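Local coordinates for protein eukaryotic translation initiation factor 2A (Schizosaccharomyces pombe, PDB 3WJ9) that probably directs methionyl-tRNAi to 40S ribosomal subunits in a codon-dependent manner early in protein synthesis, and is represented here by its beta-propeller part, at residues P36-C41 / A50-T55; T76-F81 / R123-W128; Y87-E92 / M106-T111; N129-C134 / S169-S174. One frame throughout, in Å; residues are numbered along the deposited sequence.

In the fold
The four contacts follow consecutive four-stranded blades of the beta-propeller. Contacts 1 and 3 are strand pairs inside a blade; contact 2 joins the first strand of a blade to the loop leading into the next blade, and contact 4 joins the first strands of two successive blades. Contact 3 is nested in the chain loop that contact 2 closes, and their centres are about 10 Å apart. Contact 1 lies about 14 Å from contact 2 and about 13 Å from contact 3, centre to centre, and touches both. Contact 4 meets contact 3 where Leu130 packs on Val108, but its nearest atoms stay about 9 Å from those of contact 1.

Contact 1: residues P36-C41 / A50-T55; sequences PARNAC and AYATAT
The Tyr51 ring meets Ala37 obliquely, CD2 lying 4.2 Å from Ala37 CB, while Thr53 CG2 of its own strand sits at the ring edge, in the plane. The other flat group, the Arg38 guanidinium, also takes its partner at a slant: Ala54 CB is 3.3 Å from Arg38 NH2, and NH1 makes a weak hydrogen bond to Thr76 O. Both groups belong to an antiparallel hairpin of a propeller blade, interrupted by a classic beta bulge in which Arg38 and Asn39 both face Ala52. The evidence lies in the two amides converging on Ala52 O: Arg38 N donates from 2.6 Å, nearly along the C=O axis, and Asn39 N adds a weak, bent bond. Past the bulge Ala52 N returns a bond to Asn39 O at 2.8 Å, with the donor nitrogen 46° out of the plane of the Asn39 carbonyl.

Arg38 CG lies between its backbone N and carbonyl carbon (chi1 60°), which sets it 4.0 Å from Ala52 CB; a bend at chi3 follows before the guanidinium reaches Ala54. Ala40 CB and Tyr51 CB lie on one face of the sheet. The CB atoms of Asn39 and Ala52 share the other, which turns toward Leu79 of strand 76-81. Strand 401-406 adds Gln403 and Phe405 against Ala40. At the far end of the two segments, Ala50 N donates to Cys41 O at 3.0 Å with a straight N-H...O angle of 179°.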
loop_
_atom_site.group_PDB
_atom_site.type_symbol
_atom_site.label_atom_id
_atom_site.label_comp_id
_atom_site.label_asym_id
_atom_site.label_seq_id
_atom_site.Cartn_x
_atom_site.Cartn_y
_atom_site.Cartn_z
ATOM N N PRO A 36 18.908 -2.249 17.456
ATOM C CA PRO A 36 18.696 -2.760 16.100
ATOM C C PRO A 36 17.324 -2.350 15.575
ATOM O O PRO A 36 16.360 -2.347 16.339
ATOM C CB PRO A 36 18.793 -4.278 16.277
ATOM C CG PRO A 36 18.430 -4.512 17.706
ATOM C CD PRO A 36 18.984 -3.333 18.451
ATOM N N ALA A 37 17.240 -1.997 14.298
ATOM C CA ALA A 37 15.967 -1.598 13.711
ATOM C C ALA A 37 15.071 -2.814 13.500
ATOM O O ALA A 37 15.557 -3.916 13.244
ATOM C CB ALA A 37 16.189 -0.867 12.400
ATOM N N ARG A 38 13.764 -2.608 13.614
ATOM C CA ARG A 38 12.797 -3.692 13.480
ATOM C C ARG A 38 11.778 -3.398 12.386
ATOM O O ARG A 38 11.010 -4.273 11.986
ATOM C CB ARG A 38 12.076 -3.935 14.805
ATOM C CG ARG A 38 11.311 -2.727 15.314
ATOM C CD ARG A 38 10.459 -3.084 16.516
ATOM N NE ARG A 38 11.262 -3.454 17.677
ATOM C CZ ARG A 38 10.765 -3.997 18.784
ATOM N NH1 ARG A 38 9.464 -4.240 18.881
ATOM N NH2 ARG A 38 11.569 -4.304 19.791
ATOM N N ASN A 39 11.777 -2.158 11.910
ATOM C CA ASN A 39 10.839 -1.725 10.883
ATOM C C ASN A 39 11.328 -0.440 10.226
ATOM O O ASN A 39 12.175 0.258 10.785
ATOM C CB ASN A 39 9.449 -1.523 11.487
ATOM C CG ASN A 39 8.361 -1.459 10.435
ATOM O OD1 ASN A 39 8.549 -1.909 9.306
ATOM N ND2 ASN A 39 7.213 -0.903 10.803
ATOM N N ALA A 40 10.805 -0.133 9.041
ATOM C CA ALA A 40 11.191 1.077 8.318
ATOM C C ALA A 40 10.193 1.421 7.211
ATOM O O ALA A 40 9.494 0.542 6.707
ATOM C CB ALA A 40 12.587 0.922 7.735
ATOM N N CYS A 41 10.137 2.699 6.833
ATOM C CA CYS A 41 9.251 3.148 5.756
ATOM C C CYS A 41 9.564 4.564 5.256
ATOM O O CYS A 41 10.221 5.349 5.942
ATOM C CB CYS A 41 7.789 3.087 6.210
ATOM S SG CYS A 41 7.356 4.212 7.559
ATOM N N ALA A 50 11.554 6.885 8.139
ATOM C CA ALA A 50 11.358 6.495 9.530
ATOM C C ALA A 50 11.720 5.033 9.743
ATOM O O ALA A 50 11.371 4.179 8.933
ATOM C CB ALA A 50 9.919 6.744 9.954
ATOM N N TYR A 51 12.419 4.746 10.835
ATOM C CA TYR A 51 12.697 3.364 11.197
ATOM C C TYR A 51 12.454 3.142 12.680
ATOM O O TYR A 51 12.678 4.032 13.501
ATOM C CB TYR A 51 14.127 2.977 10.819
ATOM C CG TYR A 51 15.202 3.746 11.547
ATOM C CD1 TYR A 51 15.713 4.924 11.021
ATOM C CD2 TYR A 51 15.718 3.288 12.751
ATOM C CE1 TYR A 51 16.696 5.631 11.679
ATOM C CE2 TYR A 51 16.701 3.988 13.415
ATOM C CZ TYR A 51 17.187 5.159 12.875
ATOM O OH TYR A 51 18.168 5.868 13.530
ATOM N N ALA A 52 11.991 1.946 13.016
ATOM C CA ALA A 52 11.627 1.638 14.387
ATOM C C ALA A 52 12.656 0.742 15.054
ATOM O O ALA A 52 13.094 -0.258 14.485
ATOM C CB ALA A 52 10.257 0.987 14.431
ATOM N N THR A 53 13.052 1.130 16.258
ATOM C CA THR A 53 13.841 0.276 17.127
ATOM C C THR A 53 13.029 0.059 18.396
ATOM O O THR A 53 11.957 0.644 18.551
ATOM C CB THR A 53 15.213 0.887 17.456
ATOM O OG1 THR A 53 15.051 1.999 18.346
ATOM C CG2 THR A 53 15.923 1.338 16.188
ATOM N N ALA A 54 13.528 -0.778 19.299
ATOM C CA ALA A 54 12.810 -1.075 20.532
ATOM C C ALA A 54 12.581 0.177 21.374
ATOM O O ALA A 54 11.490 0.392 21.899
ATOM C CB ALA A 54 13.562 -2.118 21.340
ATOM N N THR A 55 13.612 1.005 21.490
ATOM C CA THR A 55 13.567 2.161 22.374
ATOM C C THR A 55 12.823 3.349 21.767
ATOM O O THR A 55 11.984 3.964 22.425
ATOM C CB THR A 55 14.992 2.613 22.762
ATOM O OG1 THR A 55 15.725 1.496 23.278
ATOM C CG2 THR A 55 14.947 3.704 23.817
#

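Contact 2: residues T76-F81 / R123-W128; sequences TYELGF and RNQTGW
Glu78 carries its side chain from strand 76-81 across to Trp128 and Gln125, linking the first strand of a propeller blade in WD repeat 1 to the loop that leads into strand 131-132. Its CB starts the contact: it stands 3.5 Å above one face of the Trp128 indole, offset toward the rim, with CZ2 the nearest ring atom at 3.7 Å. CG is set beside the backbone N (chi1 -45°), and a bend at chi2 follows. Glu78 CD is then 4.1 Å from Trp128 NE1. At the tip the branches part: Glu78 OE1 lies oblique to the indole, 3.7 Å from Trp128 NE1, with no clear hydrogen bond, while OE2 reaches Gln125, 4.1 Å from its CB. The Glu78 and Gln125 side chains cross at about a right angle, with carboxylate and amide planes 72° apart.

The indole is presented by a type II turn from Gln125 to Trp128, whose third position, Gly127, has the positive phi (63°) that favours glycine. Nearby, Gln125 packs on Trp91 and Trp128 on Ser89, both of strand 87-92. An alanine in place of Trp128 would probably open a gap between loop and strand, since the aromatic surface under Glu78 CB and beside the strand backbone would be gone. That backbone lies at the ring edge, in the plane: Leu79 C is 3.8 Å from Trp128 CZ2, and Gly80 N is 4.0 Å from Trp128 CH2.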
loop_
_atom_site.group_PDB
_atom_site.type_symbol
_atom_site.label_atom_id
_atom_site.label_comp_id
_atom_site.label_asym_id
_atom_site.label_seq_id
_atom_site.Cartn_x
_atom_site.Cartn_y
_atom_site.Cartn_z
ATOM N N THR A 76 7.073 -0.917 18.958
ATOM C CA THR A 76 6.322 -0.704 17.723
ATOM C C THR A 76 6.444 -1.897 16.786
ATOM O O THR A 76 7.426 -2.633 16.830
ATOM C CB THR A 76 6.792 0.558 16.975
ATOM O OG1 THR A 76 8.222 0.568 16.905
ATOM C CG2 THR A 76 6.321 1.809 17.695
ATOM N N TYR A 77 5.436 -2.087 15.945
ATOM C CA TYR A 77 5.467 -3.141 14.940
ATOM C C TYR A 77 5.185 -2.566 13.560
ATOM O O TYR A 77 5.666 -3.081 12.552
ATOM C CB TYR A 77 4.447 -4.237 15.257
ATOM C CG TYR A 77 4.835 -5.167 16.386
ATOM C CD1 TYR A 77 5.022 -4.691 17.676
ATOM C CD2 TYR A 77 5.007 -6.524 16.159
ATOM C CE1 TYR A 77 5.376 -5.538 18.708
ATOM C CE2 TYR A 77 5.360 -7.380 17.183
ATOM C CZ TYR A 77 5.542 -6.881 18.456
ATOM O OH TYR A 77 5.893 -7.729 19.482
ATOM N N GLU A 78 4.388 -1.502 13.521
ATOM C CA GLU A 78 3.976 -0.904 12.256
ATOM C C GLU A 78 4.121 0.615 12.264
ATOM O O GLU A 78 3.974 1.263 13.302
ATOM C CB GLU A 78 2.530 -1.292 11.929
ATOM C CG GLU A 78 2.220 -2.764 12.158
ATOM C CD GLU A 78 1.727 -3.466 10.911
ATOM O OE1 GLU A 78 1.877 -2.898 9.809
ATOM O OE2 GLU A 78 1.202 -4.592 11.032
ATOM N N LEU A 79 4.419 1.175 11.096
ATOM C CA LEU A 79 4.594 2.613 10.938
ATOM C C LEU A 79 3.861 3.082 9.683
ATOM O O LEU A 79 3.674 2.309 8.744
ATOM C CB LEU A 79 6.081 2.971 10.863
ATOM C CG LEU A 79 6.984 2.534 12.023
ATOM C CD1 LEU A 79 8.450 2.724 11.667
ATOM C CD2 LEU A 79 6.645 3.295 13.296
ATOM N N GLY A 80 3.443 4.344 9.669
ATOM C CA GLY A 80 2.713 4.876 8.533
ATOM C C GLY A 80 2.744 6.388 8.437
ATOM O O GLY A 80 2.461 7.090 9.404
ATOM N N PHE A 81 3.093 6.886 7.256
ATOM C CA PHE A 81 3.092 8.318 6.989
ATOM C C PHE A 81 1.762 8.765 6.399
ATOM O O PHE A 81 1.185 8.081 5.553
ATOM C CB PHE A 81 4.222 8.688 6.025
ATOM C CG PHE A 81 5.559 8.887 6.681
ATOM C CD1 PHE A 81 5.872 10.083 7.304
ATOM C CD2 PHE A 81 6.511 7.884 6.658
ATOM C CE1 PHE A 81 7.105 10.271 7.897
ATOM C CE2 PHE A 81 7.744 8.063 7.248
ATOM C CZ PHE A 81 8.043 9.260 7.870
ATOM N N ARG A 123 -6.785 -3.387 18.919
ATOM C CA ARG A 123 -6.190 -4.710 19.071
ATOM C C ARG A 123 -5.784 -5.342 17.740
ATOM O O ARG A 123 -4.900 -6.195 17.693
ATOM C CB ARG A 123 -7.137 -5.636 19.838
ATOM C CG ARG A 123 -7.569 -5.088 21.188
ATOM C CD ARG A 123 -7.922 -6.205 22.155
ATOM N NE ARG A 123 -7.135 -6.135 23.382
ATOM C CZ ARG A 123 -6.444 -7.152 23.885
ATOM N NH1 ARG A 123 -6.444 -8.325 23.268
ATOM N NH2 ARG A 123 -5.754 -6.998 25.007
ATOM N N ASN A 124 -6.433 -4.913 16.664
ATOM C CA ASN A 124 -6.149 -5.426 15.325
ATOM C C ASN A 124 -4.849 -4.891 14.733
ATOM O O ASN A 124 -4.407 -3.799 15.087
ATOM C CB ASN A 124 -7.316 -5.128 14.382
ATOM C CG ASN A 124 -7.558 -3.642 14.206
ATOM O OD1 ASN A 124 -6.694 -2.822 14.508
ATOM N ND2 ASN A 124 -8.739 -3.288 13.713
ATOM N N GLN A 125 -4.237 -5.652 13.828
ATOM C CA GLN A 125 -3.107 -5.129 13.090
ATOM C C GLN A 125 -3.590 -4.739 11.701
ATOM O O GLN A 125 -3.037 -3.848 11.062
ATOM C CB GLN A 125 -1.971 -6.142 13.023
ATOM C CG GLN A 125 -1.451 -6.571 14.370
ATOM C CD GLN A 125 0.043 -6.744 14.358
ATOM O OE1 GLN A 125 0.737 -6.143 13.541
ATOM N NE2 GLN A 125 0.554 -7.564 15.265
ATOM N N THR A 126 -4.632 -5.424 11.245
ATOM C CA THR A 126 -5.246 -5.155 9.949
ATOM C C THR A 126 -6.121 -3.905 10.006
ATOM O O THR A 126 -7.007 -3.804 10.855
ATOM C CB THR A 126 -6.095 -6.351 9.486
ATOM O OG1 THR A 126 -7.109 -6.616 10.462
ATOM C CG2 THR A 126 -5.220 -7.586 9.340
ATOM N N GLY A 127 -5.869 -2.959 9.105
ATOM C CA GLY A 127 -6.608 -1.708 9.084
ATOM C C GLY A 127 -6.403 -0.907 10.353
ATOM O O GLY A 127 -7.332 -0.287 10.870
ATOM N N TRP A 128 -5.175 -0.921 10.856
ATOM C CA TRP A 128 -4.853 -0.270 12.119
ATOM C C TRP A 128 -4.829 1.253 11.989
ATOM O O TRP A 128 -5.393 1.962 12.821
ATOM C CB TRP A 128 -3.505 -0.779 12.644
ATOM C CG TRP A 128 -2.338 -0.395 11.785
ATOM C CD1 TRP A 128 -1.921 -1.016 10.648
ATOM C CD2 TRP A 128 -1.448 0.704 11.991
ATOM N NE1 TRP A 128 -0.823 -0.375 10.133
ATOM C CE2 TRP A 128 -0.511 0.693 10.945
ATOM C CE3 TRP A 128 -1.348 1.706 12.964
ATOM C CZ2 TRP A 128 0.510 1.629 10.834
ATOM C CZ3 TRP A 128 -0.335 2.640 12.860
ATOM C CH2 TRP A 128 0.581 2.596 11.802
#

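Contact 3: residues Y87-E92 / M106-T111; sequences YLSTWE and MKVWNT
Trp109 CG lies beside its backbone N (chi1 -45°), which starts the ring toward Thr90, and the turn at chi2 brings NE1 to Thr90 OG1, which sits between its backbone N and carbonyl carbon (chi1 61°). Trp109 NE1 donates to Thr90 OG1 at 2.7 Å and 167°, and the hydroxyl oxygen lies close to the indole plane. The bond resembles the Trp-Ser/Thr link of many WD repeats, consistent with WD repeat 1. Leu88 O sits at the ring edge, 3.0 Å from Trp109 CD1, and Lys107 CB lies 3.4 Å above one face of the indole, offset toward the rim. A phenylalanine in place of Trp109 would probably leave Thr90 OG1 without its N-H donor.

The backbones pair antiparallel: Leu88 and Trp109 exchange two bonds, and Thr90 N donates to Lys107 O at 3.2 Å. Glu92 OE1 rests 3.6 Å from Lys107 CE; the charges stay apart, and NZ bonds to Gln104 O. On the sheet face away from Thr90 and Trp109, Ser89 OG lies 3.9 Å from Val108 CG2 and bonds to Asn129. The pair forms the blade's middle, between strands 76-81 and 116-120, with Leu88 and Trp109 packing on Leu71 of strand 67-71.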
loop_
_atom_site.group_PDB
_atom_site.type_symbol
_atom_site.label_atom_id
_atom_site.label_comp_id
_atom_site.label_asym_id
_atom_site.label_seq_id
_atom_site.Cartn_x
_atom_site.Cartn_y
_atom_site.Cartn_z
ATOM N N TYR A 87 2.225 13.719 9.446
ATOM C CA TYR A 87 1.829 12.874 10.565
ATOM C C TYR A 87 2.320 11.442 10.375
ATOM O O TYR A 87 2.355 10.926 9.256
ATOM C CB TYR A 87 0.310 12.895 10.746
ATOM C CG TYR A 87 -0.261 14.281 10.939
ATOM C CD1 TYR A 87 -0.182 14.924 12.167
ATOM C CD2 TYR A 87 -0.874 14.949 9.888
ATOM C CE1 TYR A 87 -0.701 16.194 12.344
ATOM C CE2 TYR A 87 -1.396 16.218 10.055
ATOM C CZ TYR A 87 -1.308 16.836 11.284
ATOM O OH TYR A 87 -1.828 18.099 11.449
ATOM N N LEU A 88 2.702 10.810 11.480
ATOM C CA LEU A 88 3.192 9.438 11.462
ATOM C C LEU A 88 2.506 8.634 12.561
ATOM O O LEU A 88 2.497 9.040 13.720
ATOM C CB LEU A 88 4.713 9.408 11.636
ATOM C CG LEU A 88 5.417 8.047 11.653
ATOM C CD1 LEU A 88 5.554 7.489 10.246
ATOM C CD2 LEU A 88 6.780 8.152 12.316
ATOM N N SER A 89 1.925 7.497 12.189
ATOM C CA SER A 89 1.214 6.651 13.145
ATOM C C SER A 89 2.049 5.436 13.541
ATOM O O SER A 89 2.752 4.860 12.713
ATOM C CB SER A 89 -0.131 6.202 12.564
ATOM O OG SER A 89 -0.960 7.315 12.271
ATOM N N THR A 90 1.966 5.053 14.813
ATOM C CA THR A 90 2.763 3.947 15.338
ATOM C C THR A 90 1.916 2.912 16.075
ATOM O O THR A 90 1.383 3.192 17.141
ATOM C CB THR A 90 3.855 4.452 16.306
ATOM O OG1 THR A 90 3.240 5.109 17.421
ATOM C CG2 THR A 90 4.793 5.421 15.605
ATOM N N TRP A 91 1.811 1.712 15.508
ATOM C CA TRP A 91 1.105 0.608 16.157
ATOM C C TRP A 91 2.021 -0.108 17.145
ATOM O O TRP A 91 3.077 -0.614 16.768
ATOM C CB TRP A 91 0.582 -0.394 15.115
ATOM C CG TRP A 91 -0.272 -1.523 15.680
ATOM C CD1 TRP A 91 -1.629 -1.579 15.708
ATOM C CD2 TRP A 91 0.188 -2.751 16.263
ATOM N NE1 TRP A 91 -2.051 -2.748 16.287
ATOM C CE2 TRP A 91 -0.953 -3.490 16.634
ATOM C CE3 TRP A 91 1.448 -3.294 16.515
ATOM C CZ2 TRP A 91 -0.871 -4.741 17.242
ATOM C CZ3 TRP A 91 1.529 -4.541 17.119
ATOM C CH2 TRP A 91 0.376 -5.249 17.474
ATOM N N GLU A 92 1.619 -0.139 18.411
ATOM C CA GLU A 92 2.299 -0.962 19.406
ATOM C C GLU A 92 1.440 -2.185 19.699
ATOM O O GLU A 92 0.280 -2.241 19.292
ATOM C CB GLU A 92 2.558 -0.177 20.694
ATOM C CG GLU A 92 3.373 1.090 20.515
ATOM C CD GLU A 92 3.589 1.828 21.824
ATOM O OE1 GLU A 92 4.249 2.888 21.809
ATOM O OE2 GLU A 92 3.099 1.347 22.867
HETATM N N MSE A 106 -1.855 2.598 19.542
HETATM C CA MSE A 106 -1.421 3.431 18.425
HETATM C C MSE A 106 -1.644 4.910 18.675
HETATM O O MSE A 106 -2.737 5.316 19.119
HETATM C CB MSE A 106 -2.088 2.947 17.132
HETATM C CG MSE A 106 -3.356 3.699 16.742
HETATM SE SE MSE A 106 -2.904 5.069 15.402
HETATM C CE MSE A 106 -4.577 5.019 14.367
ATOM N N LYS A 107 -0.618 5.715 18.402
ATOM C CA LYS A 107 -0.617 7.127 18.656
ATOM C C LYS A 107 -0.321 7.804 17.330
ATOM O O LYS A 107 0.240 7.183 16.425
ATOM C CB LYS A 107 0.426 7.457 19.722
ATOM C CG LYS A 107 0.394 6.491 20.904
ATOM C CD LYS A 107 1.609 6.621 21.800
ATOM C CE LYS A 107 1.788 5.377 22.656
ATOM N NZ LYS A 107 0.603 5.112 23.519
ATOM N N VAL A 108 -0.720 9.059 17.191
ATOM C CA VAL A 108 -0.375 9.808 15.994
ATOM C C VAL A 108 0.641 10.863 16.405
ATOM O O VAL A 108 0.513 11.472 17.466
ATOM C CB VAL A 108 -1.610 10.453 15.336
ATOM C CG1 VAL A 108 -1.228 11.136 14.031
ATOM C CG2 VAL A 108 -2.683 9.407 15.089
ATOM N N TRP A 109 1.665 11.059 15.583
ATOM C CA TRP A 109 2.740 11.977 15.934
ATOM C C TRP A 109 2.933 13.058 14.877
ATOM O O TRP A 109 2.646 12.851 13.699
ATOM C CB TRP A 109 4.057 11.214 16.131
ATOM C CG TRP A 109 3.949 9.955 16.959
ATOM C CD1 TRP A 109 3.529 8.730 16.531
ATOM C CD2 TRP A 109 4.296 9.799 18.342
ATOM N NE1 TRP A 109 3.577 7.824 17.562
ATOM C CE2 TRP A 109 4.047 8.453 18.683
ATOM C CE3 TRP A 109 4.787 10.663 19.324
ATOM C CZ2 TRP A 109 4.271 7.956 19.965
ATOM C CZ3 TRP A 109 5.008 10.166 20.597
ATOM C CH2 TRP A 109 4.750 8.825 20.905
ATOM N N ASN A 110 3.418 14.216 15.311
ATOM C CA ASN A 110 3.837 15.265 14.395
ATOM C C ASN A 110 5.291 15.024 14.007
ATOM O O ASN A 110 6.081 14.532 14.815
ATOM C CB ASN A 110 3.654 16.645 15.034
ATOM C CG ASN A 110 3.895 17.788 14.059
ATOM O OD1 ASN A 110 4.872 17.793 13.309
ATOM N ND2 ASN A 110 3.003 18.771 14.076
ATOM N N THR A 111 5.641 15.366 12.774
ATOM C CA THR A 111 6.968 15.056 12.251
ATOM C C THR A 111 7.940 16.235 12.323
ATOM O O THR A 111 9.154 16.036 12.297
ATOM C CB THR A 111 6.886 14.564 10.789
ATOM O OG1 THR A 111 6.363 15.606 9.957
ATOM C CG2 THR A 111 5.988 13.336 10.690
#

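Contact 4: residues N129-C134 / S169-S174; sequences NLQYTC and SDFALS
Gln131 and Leu173 have the nearest CA atoms across the two segments, 6.8 Å apart, too wide for the first strands of these successive propeller blades to pair as one sheet. The Gln131 side chain spans the gap instead: CG lies beside the backbone N, and the chain is extended beyond it, with CD anti to CA. Gln131 OE1 accepts from Leu173 N at 2.8 Å, the donor lying in the plane of the amide carbonyl. On the other branch Gln131 NE2 donates to Phe171 O at 3.3 Å with an N-H...O angle of 159°, and that oxygen is close to the amide plane. Two bonds thus fix the rotation of the amide and engage both OE1 and one N-H of NE2.

The same group stacks on Phe171. Amide and ring planes are 11° apart, and Gln131 NE2 is 3.3 Å above one face of the Phe171 ring, offset toward the rim at CZ. Since the N-H used in the bond lies in the amide plane, it runs nearly flat over the ring. Leu173 packs alongside: its CD2 is 3.8 Å from Gln131 CB and 3.6 Å from Tyr132 O, while CD1 lies at the edge of the Phe171 ring. Around this junction, Phe171 and Leu173 both pack on Ala140 of strand 138-143, and Phe171 on Val183 and Leu173 on Val181 of strand 180-185; Tyr132 touches Val108 of strand 106-110 in the preceding blade.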
loop_
_atom_site.group_PDB
_atom_site.type_symbol
_atom_site.label_atom_id
_atom_site.label_comp_id
_atom_site.label_asym_id
_atom_site.label_seq_id
_atom_site.Cartn_x
_atom_site.Cartn_y
_atom_site.Cartn_z
ATOM N N ASN A 129 -4.200 1.750 10.929
ATOM C CA ASN A 129 -3.942 3.180 10.793
ATOM C C ASN A 129 -5.174 3.984 10.397
ATOM O O ASN A 129 -6.156 3.434 9.897
ATOM C CB ASN A 129 -2.831 3.414 9.765
ATOM C CG ASN A 129 -2.147 4.759 9.937
ATOM O OD1 ASN A 129 -2.697 5.676 10.546
ATOM N ND2 ASN A 129 -0.942 4.883 9.394
ATOM N N LEU A 130 -5.114 5.290 10.636
ATOM C CA LEU A 130 -6.106 6.209 10.105
ATOM C C LEU A 130 -5.906 6.340 8.605
ATOM O O LEU A 130 -4.774 6.336 8.124
ATOM C CB LEU A 130 -5.995 7.582 10.769
ATOM C CG LEU A 130 -6.173 7.671 12.281
ATOM C CD1 LEU A 130 -5.707 9.025 12.790
ATOM C CD2 LEU A 130 -7.633 7.448 12.601
ATOM N N GLN A 131 -7.002 6.446 7.865
ATOM C CA GLN A 131 -6.915 6.768 6.450
ATOM C C GLN A 131 -6.940 8.282 6.316
ATOM O O GLN A 131 -7.374 8.981 7.231
ATOM C CB GLN A 131 -8.055 6.126 5.659
ATOM C CG GLN A 131 -8.171 4.625 5.857
ATOM C CD GLN A 131 -9.176 3.988 4.919
ATOM O OE1 GLN A 131 -9.538 4.564 3.893
ATOM N NE2 GLN A 131 -9.645 2.799 5.275
ATOM N N TYR A 132 -6.464 8.791 5.188
ATOM C CA TYR A 132 -6.398 10.231 4.987
ATOM C C TYR A 132 -6.896 10.637 3.611
ATOM O O TYR A 132 -6.968 9.819 2.695
ATOM C CB TYR A 132 -4.966 10.739 5.165
ATOM C CG TYR A 132 -4.424 10.680 6.577
ATOM C CD1 TYR A 132 -3.982 9.483 7.128
ATOM C CD2 TYR A 132 -4.341 11.828 7.352
ATOM C CE1 TYR A 132 -3.484 9.432 8.416
ATOM C CE2 TYR A 132 -3.844 11.786 8.641
ATOM C CZ TYR A 132 -3.416 10.586 9.168
ATOM O OH TYR A 132 -2.921 10.539 10.451
ATOM N N THR A 133 -7.239 11.913 3.479
ATOM C CA THR A 133 -7.480 12.511 2.177
ATOM C C THR A 133 -6.127 12.898 1.594
ATOM O O THR A 133 -5.135 12.944 2.318
ATOM C CB THR A 133 -8.401 13.738 2.272
ATOM O OG1 THR A 133 -7.825 14.702 3.163
ATOM C CG2 THR A 133 -9.765 13.329 2.801
ATOM N N CYS A 134 -6.076 13.166 0.294
ATOM C CA CYS A 134 -4.808 13.489 -0.357
ATOM C C CYS A 134 -4.249 14.837 0.086
ATOM O O CYS A 134 -3.032 15.027 0.117
ATOM C CB CYS A 134 -4.965 13.468 -1.878
ATOM S SG CYS A 134 -4.849 11.819 -2.598
ATOM N N SER A 169 -18.504 -3.073 8.556
ATOM C CA SER A 169 -17.340 -3.939 8.812
ATOM C C SER A 169 -15.978 -3.379 8.347
ATOM O O SER A 169 -15.004 -3.403 9.097
ATOM C CB SER A 169 -17.564 -5.324 8.203
ATOM O OG SER A 169 -16.350 -6.049 8.129
ATOM N N ASP A 170 -15.928 -2.876 7.115
ATOM C CA ASP A 170 -14.772 -2.158 6.570
ATOM C C ASP A 170 -15.156 -0.983 5.666
ATOM O O ASP A 170 -16.281 -0.903 5.177
ATOM C CB ASP A 170 -13.873 -3.117 5.783
ATOM C CG ASP A 170 -13.570 -4.390 6.541
ATOM O OD1 ASP A 170 -13.604 -4.355 7.790
ATOM O OD2 ASP A 170 -13.297 -5.424 5.892
ATOM N N PHE A 171 -14.199 -0.083 5.444
ATOM C CA PHE A 171 -14.402 1.112 4.623
ATOM C C PHE A 171 -13.125 1.492 3.866
ATOM O O PHE A 171 -12.060 0.944 4.138
ATOM C CB PHE A 171 -14.849 2.282 5.498
ATOM C CG PHE A 171 -13.722 2.934 6.244
ATOM C CD1 PHE A 171 -13.084 2.265 7.272
ATOM C CD2 PHE A 171 -13.294 4.209 5.915
ATOM C CE1 PHE A 171 -12.039 2.851 7.959
ATOM C CE2 PHE A 171 -12.251 4.802 6.602
ATOM C CZ PHE A 171 -11.622 4.121 7.626
ATOM N N ALA A 172 -13.234 2.433 2.930
ATOM C CA ALA A 172 -12.070 2.925 2.191
ATOM C C ALA A 172 -12.312 4.321 1.619
ATOM O O ALA A 172 -13.308 4.554 0.936
ATOM C CB ALA A 172 -11.699 1.957 1.074
ATOM N N LEU A 173 -11.391 5.240 1.895
ATOM C CA LEU A 173 -11.517 6.625 1.444
ATOM C C LEU A 173 -11.212 6.785 -0.045
ATOM O O LEU A 173 -10.786 5.837 -0.704
ATOM C CB LEU A 173 -10.591 7.534 2.256
ATOM C CG LEU A 173 -11.210 8.312 3.419
ATOM C CD1 LEU A 173 -12.043 7.396 4.293
ATOM C CD2 LEU A 173 -10.128 8.991 4.243
ATOM N N SER A 174 -11.435 7.990 -0.563
ATOM C CA SER A 174 -11.121 8.303 -1.954
ATOM C C SER A 174 -9.934 9.259 -2.042
ATOM O O SER A 174 -9.877 10.252 -1.315
ATOM C CB SER A 174 -12.342 8.906 -2.658
ATOM O OG SER A 174 -12.015 9.366 -3.959
#